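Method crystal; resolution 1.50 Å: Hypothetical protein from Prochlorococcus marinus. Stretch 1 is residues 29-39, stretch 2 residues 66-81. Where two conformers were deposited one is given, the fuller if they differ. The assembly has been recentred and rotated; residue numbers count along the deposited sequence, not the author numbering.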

# COMPACT_ATOMS: atom_id res chain seq x y z
N GLN A 29 0.44 -7.29 3.92
CA GLN A 29 1.78 -7.02 3.37
C GLN A 29 2.49 -8.29 2.98
O GLN A 29 3.33 -8.33 2.09
CB GLN A 29 2.65 -6.30 4.41
CG GLN A 29 2.18 -4.92 4.73
CD GLN A 29 2.55 -3.93 3.67
OE1 GLN A 29 3.26 -4.25 2.72
NE2 GLN A 29 2.11 -2.71 3.84
N LEU A 30 2.15 -9.37 3.69
CA LEU A 30 2.78 -10.67 3.36
C LEU A 30 2.62 -11.01 1.89
O LEU A 30 3.50 -11.57 1.28
CB LEU A 30 2.23 -11.82 4.21
CG LEU A 30 3.16 -13.05 4.28
CD1 LEU A 30 4.28 -12.87 5.26
CD2 LEU A 30 2.33 -14.35 4.61
N PHE A 31 1.43 -10.74 1.36
CA PHE A 31 1.16 -11.09 -0.04
C PHE A 31 1.94 -10.27 -1.02
O PHE A 31 2.36 -10.75 -2.07
CB PHE A 31 -0.35 -10.97 -0.30
CG PHE A 31 -1.17 -12.01 0.40
CD1 PHE A 31 -1.11 -13.35 0.01
CD2 PHE A 31 -1.98 -11.65 1.44
CE1 PHE A 31 -1.84 -14.31 0.66
CE2 PHE A 31 -2.71 -12.61 2.11
CZ PHE A 31 -2.65 -13.94 1.68
N ARG A 32 2.10 -8.98 -0.70
CA ARG A 32 2.98 -8.14 -1.51
C ARG A 32 4.42 -8.70 -1.52
O ARG A 32 5.11 -8.81 -2.54
CB ARG A 32 3.02 -6.68 -1.01
CG ARG A 32 4.05 -5.86 -1.79
CD ARG A 32 3.89 -4.40 -1.39
NE ARG A 32 4.35 -4.14 -0.02
CZ ARG A 32 5.61 -3.95 0.34
NH1 ARG A 32 6.63 -4.00 -0.48
NH2 ARG A 32 5.87 -3.71 1.61
N TRP A 33 4.89 -9.08 -0.35
CA TRP A 33 6.23 -9.67 -0.26
C TRP A 33 6.36 -10.94 -1.09
O TRP A 33 7.40 -11.23 -1.71
CB TRP A 33 6.63 -9.99 1.18
CG TRP A 33 6.67 -8.77 2.11
CD1 TRP A 33 6.56 -7.47 1.78
CD2 TRP A 33 6.71 -8.83 3.51
NE1 TRP A 33 6.60 -6.69 2.91
CE2 TRP A 33 6.69 -7.50 4.00
CE3 TRP A 33 6.80 -9.88 4.43
CZ2 TRP A 33 6.72 -7.20 5.37
CZ3 TRP A 33 6.85 -9.58 5.76
CH2 TRP A 33 6.81 -8.25 6.22
N CYS A 34 5.31 -11.76 -1.07
CA CYS A 34 5.32 -12.96 -1.91
C CYS A 34 5.43 -12.65 -3.38
O CYS A 34 6.29 -13.14 -4.10
CB CYS A 34 4.06 -13.76 -1.67
SG CYS A 34 3.87 -14.59 -0.07
N HIS A 35 4.58 -11.73 -3.84
CA HIS A 35 4.58 -11.39 -5.24
C HIS A 35 5.92 -10.81 -5.65
O HIS A 35 6.52 -11.16 -6.69
CB HIS A 35 3.43 -10.46 -5.57
CG HIS A 35 3.13 -10.29 -7.04
ND1 HIS A 35 3.97 -9.66 -7.94
CD2 HIS A 35 2.02 -10.63 -7.74
CE1 HIS A 35 3.37 -9.62 -9.12
NE2 HIS A 35 2.21 -10.24 -9.04
N GLU A 36 6.44 -9.90 -4.82
CA GLU A 36 7.75 -9.33 -5.14
C GLU A 36 8.86 -10.37 -5.14
O GLU A 36 9.77 -10.31 -5.96
CB GLU A 36 8.13 -8.24 -4.14
CG GLU A 36 7.25 -7.02 -4.16
CD GLU A 36 7.68 -5.85 -3.28
OE1 GLU A 36 8.71 -6.01 -2.60
OE2 GLU A 36 7.00 -4.81 -3.31
N SER A 37 8.81 -11.35 -4.23
CA SER A 37 9.83 -12.41 -4.24
C SER A 37 9.73 -13.33 -5.45
O SER A 37 10.73 -13.86 -5.91
CB SER A 37 9.81 -13.24 -2.95
OG SER A 37 8.75 -14.19 -2.92
N TRP A 38 8.51 -13.53 -5.95
CA TRP A 38 8.30 -14.28 -7.17
C TRP A 38 8.96 -13.53 -8.36
O TRP A 38 9.71 -14.10 -9.15
CB TRP A 38 6.81 -14.50 -7.40
CG TRP A 38 6.48 -15.05 -8.77
CD1 TRP A 38 6.94 -16.18 -9.33
CD2 TRP A 38 5.58 -14.46 -9.72
NE1 TRP A 38 6.38 -16.37 -10.57
CE2 TRP A 38 5.54 -15.32 -10.84
CE3 TRP A 38 4.79 -13.31 -9.72
CZ2 TRP A 38 4.76 -15.02 -12.01
CZ3 TRP A 38 3.99 -13.06 -10.81
CH2 TRP A 38 4.00 -13.90 -11.95
N GLU A 39 8.71 -12.22 -8.44
CA GLU A 39 9.37 -11.41 -9.47
C GLU A 39 10.89 -11.50 -9.33
O GLU A 39 11.61 -11.63 -10.31
CB GLU A 39 8.91 -9.95 -9.36
CG GLU A 39 7.43 -9.75 -9.59
CD GLU A 39 6.99 -8.32 -9.29
OE1 GLU A 39 7.36 -7.41 -10.07
OE2 GLU A 39 6.28 -8.17 -8.26
N ALA A 66 -1.25 -13.23 -19.88
CA ALA A 66 -1.45 -12.70 -18.54
C ALA A 66 -1.41 -13.90 -17.59
O ALA A 66 -1.71 -15.01 -17.95
CB ALA A 66 -2.82 -12.01 -18.41
N LEU A 67 -0.98 -13.67 -16.36
CA LEU A 67 -0.85 -14.72 -15.31
C LEU A 67 -1.67 -14.31 -14.07
O LEU A 67 -1.11 -14.16 -12.94
CB LEU A 67 0.62 -14.93 -14.96
CG LEU A 67 1.57 -15.35 -16.06
CD1 LEU A 67 3.01 -15.37 -15.60
CD2 LEU A 67 1.22 -16.74 -16.58
N PRO A 68 -2.96 -14.09 -14.24
CA PRO A 68 -3.77 -13.66 -13.09
C PRO A 68 -3.75 -14.68 -11.93
O PRO A 68 -3.75 -15.89 -12.12
CB PRO A 68 -5.18 -13.58 -13.63
CG PRO A 68 -5.18 -14.48 -14.84
CD PRO A 68 -3.82 -14.25 -15.43
N ILE A 69 -3.73 -14.12 -10.75
CA ILE A 69 -3.88 -14.87 -9.54
C ILE A 69 -5.35 -15.23 -9.36
O ILE A 69 -6.22 -14.34 -9.27
CB ILE A 69 -3.31 -14.09 -8.31
CG1 ILE A 69 -1.78 -13.98 -8.51
CG2 ILE A 69 -3.65 -14.73 -6.99
CD1 ILE A 69 -1.06 -12.86 -7.71
N ILE A 70 -5.64 -16.53 -9.25
CA ILE A 70 -7.00 -16.99 -9.07
C ILE A 70 -7.31 -17.39 -7.62
O ILE A 70 -8.48 -17.51 -7.26
CB ILE A 70 -7.36 -18.14 -10.05
CG1 ILE A 70 -6.36 -19.27 -9.96
CG2 ILE A 70 -7.41 -17.56 -11.46
CD1 ILE A 70 -6.85 -20.63 -10.56
N HIS A 71 -6.28 -17.65 -6.84
CA HIS A 71 -6.43 -18.05 -5.42
C HIS A 71 -5.17 -17.70 -4.69
O HIS A 71 -4.06 -17.86 -5.22
CB HIS A 71 -6.72 -19.55 -5.28
CG HIS A 71 -6.70 -20.05 -3.88
ND1 HIS A 71 -7.75 -19.84 -3.01
CD2 HIS A 71 -5.75 -20.73 -3.17
CE1 HIS A 71 -7.44 -20.34 -1.82
NE2 HIS A 71 -6.24 -20.90 -1.89
N CYS A 72 -5.29 -17.25 -3.47
CA CYS A 72 -4.15 -17.17 -2.58
C CYS A 72 -4.58 -17.29 -1.15
O CYS A 72 -5.78 -17.14 -0.82
CB CYS A 72 -3.36 -15.88 -2.74
SG CYS A 72 -4.32 -14.35 -2.35
N GLN A 73 -3.65 -17.69 -0.30
CA GLN A 73 -3.91 -17.90 1.10
C GLN A 73 -2.62 -17.78 1.90
O GLN A 73 -1.52 -17.89 1.38
CB GLN A 73 -4.55 -19.27 1.35
CG GLN A 73 -3.74 -20.46 0.89
CD GLN A 73 -4.43 -21.73 1.24
OE1 GLN A 73 -5.22 -22.28 0.42
NE2 GLN A 73 -4.23 -22.21 2.46
N ALA A 74 -2.79 -17.57 3.19
CA ALA A 74 -1.67 -17.49 4.11
C ALA A 74 -2.05 -17.93 5.48
O ALA A 74 -3.21 -17.73 5.91
CB ALA A 74 -1.08 -16.12 4.19
N ASP A 75 -1.08 -18.50 6.20
CA ASP A 75 -1.21 -18.78 7.65
C ASP A 75 -0.13 -17.93 8.35
O ASP A 75 1.02 -17.91 7.91
CB ASP A 75 -0.93 -20.24 7.97
CG ASP A 75 -1.95 -21.24 7.47
OD1 ASP A 75 -2.90 -20.96 6.77
OD2 ASP A 75 -1.69 -22.44 7.77
N PHE A 76 -0.51 -17.28 9.44
CA PHE A 76 0.37 -16.42 10.21
C PHE A 76 0.59 -17.12 11.54
O PHE A 76 -0.35 -17.29 12.30
CB PHE A 76 -0.27 -15.04 10.35
CG PHE A 76 -0.61 -14.38 9.07
CD1 PHE A 76 -1.85 -14.62 8.47
CD2 PHE A 76 0.25 -13.50 8.42
CE1 PHE A 76 -2.21 -14.06 7.31
CE2 PHE A 76 -0.16 -12.89 7.24
CZ PHE A 76 -1.35 -13.21 6.67
N ARG A 77 1.83 -17.49 11.82
CA ARG A 77 2.13 -18.38 12.94
C ARG A 77 2.82 -17.64 14.05
O ARG A 77 2.52 -17.91 15.24
CB ARG A 77 3.03 -19.54 12.48
CG ARG A 77 2.57 -20.29 11.19
CD ARG A 77 1.19 -20.98 11.28
NE ARG A 77 1.25 -22.16 12.15
CZ ARG A 77 0.46 -22.39 13.19
NH1 ARG A 77 -0.52 -21.54 13.53
NH2 ARG A 77 0.63 -23.49 13.90
N ARG A 78 3.74 -16.74 13.73
CA ARG A 78 4.47 -15.94 14.75
C ARG A 78 4.51 -14.49 14.35
O ARG A 78 4.59 -14.20 13.17
CB ARG A 78 5.90 -16.47 14.88
CG ARG A 78 5.96 -17.89 15.38
CD ARG A 78 7.32 -18.51 15.28
NE ARG A 78 7.58 -19.27 16.49
CZ ARG A 78 8.27 -18.81 17.54
NH1 ARG A 78 8.81 -17.59 17.53
NH2 ARG A 78 8.43 -19.60 18.60
N PRO A 79 4.48 -13.58 15.32
CA PRO A 79 4.51 -12.16 14.97
C PRO A 79 5.80 -11.76 14.25
O PRO A 79 6.90 -12.27 14.54
CB PRO A 79 4.42 -11.44 16.32
CG PRO A 79 4.67 -12.45 17.32
CD PRO A 79 4.38 -13.80 16.76
N ILE A 80 5.65 -10.81 13.32
CA ILE A 80 6.74 -10.33 12.50
C ILE A 80 6.88 -8.86 12.77
O ILE A 80 5.86 -8.14 12.80
CB ILE A 80 6.42 -10.58 10.99
CG1 ILE A 80 6.45 -12.10 10.70
CG2 ILE A 80 7.41 -9.81 10.01
CD1 ILE A 80 5.88 -12.51 9.33
N HIS A 81 8.11 -8.42 13.02
CA HIS A 81 8.41 -7.07 13.52
C HIS A 81 9.28 -6.23 12.63
O HIS A 81 10.06 -6.74 11.85
CB HIS A 81 9.16 -7.22 14.87
CG HIS A 81 8.28 -7.67 15.97
ND1 HIS A 81 8.31 -8.96 16.47
CD2 HIS A 81 7.33 -7.01 16.67
CE1 HIS A 81 7.40 -9.07 17.43
NE2 HIS A 81 6.77 -7.92 17.55

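A helix, residues 29-39, lies across a strand, residues 69-76, and the loops at both ends of that strand add to the contact. The two axes approach to 9.7 Å, with N-to-C directions 119° apart, so the helix runs obliquely over the strand. Phe31 and Ala74 mark the tightest backbone pairing, CA to CA 8.1 Å; between His35 CA and Ile69 CA the gap is 10.1 Å. Small alanine sits where the backbones are nearer, and longer side chains span the wider gap.

No hydrogen bond joins the stretches; the 454 Å² they bury is mainly apolar. Leu30 and Phe31 give the largest shares from the helix. Leu30 is the branched hub: its CD2 lies 3.9 Å from Ala74 CB and 3.9 Å from Phe76 CE2, while its CD1 reaches Ile80 CD1 at 4.4 Å. The strand's alternation sets its side of the contact, since Cys72 and Ala74 direct their CA-to-CB bonds toward the helix and Gln73 and Asp75 direct theirs away. Phe76 starts sideways, but its ring end comes nearer and so meets Leu30.

The aromatic contacts vary in geometry. Phe31 CZ packs 3.7 Å from Ala74 CB, and Cys72 SG stands 4.4 Å from the centroid of the Phe31 ring, an oblique sulfur-aromatic contact that brings a polarizable atom to the ring's electrons. At the ring edge, Phe31 CE1 comes within 3.7 Å of Gln73 O, so a strand residue whose side chain turns away still takes part through its backbone. Three more rings offer their edges to aliphatic carbons: Trp33 CH2 to Ile80 CG2 at 4.1 Å, His35 CD2 to Ile69 CD1 at 3.8 Å, and Trp38 CZ2 to Leu67 CD1 at 4.0 Å. Thus Leu67 and Ile80 extend the contact beyond the strand itself.

The side-chain hydrogen bonds made among these residues stay within each stretch; a few further polar atoms are satisfied elsewhere in the structure. Backbone i to i+4 hydrogen bonds of 2.9-3.0 Å, from Trp33 N to Gln29 O through Glu39 N to His35 O, hold the helix. On its outlying side, Arg32 NE and NH2 both donate to Gln29 OE1, at 3.0 and 2.9 Å, and Arg32 NH1 forms a salt bridge with Glu36 OE2 at 3.0 Å. His35 serves both environments: ND1 donates to Glu39 OE2 at 2.8 Å while CD2 meets Ile69. In the strand, His71 NE2 donates to Gln73 OE1 at 2.9 Å, linking two side chains outside the apolar contact. The rule to read here is spatial separation: the contact between the stretches is chiefly side-chain carbon with one sulfur and one backbone oxygen, and hydrogen bonding is left to partners within each stretch or elsewhere in the structure.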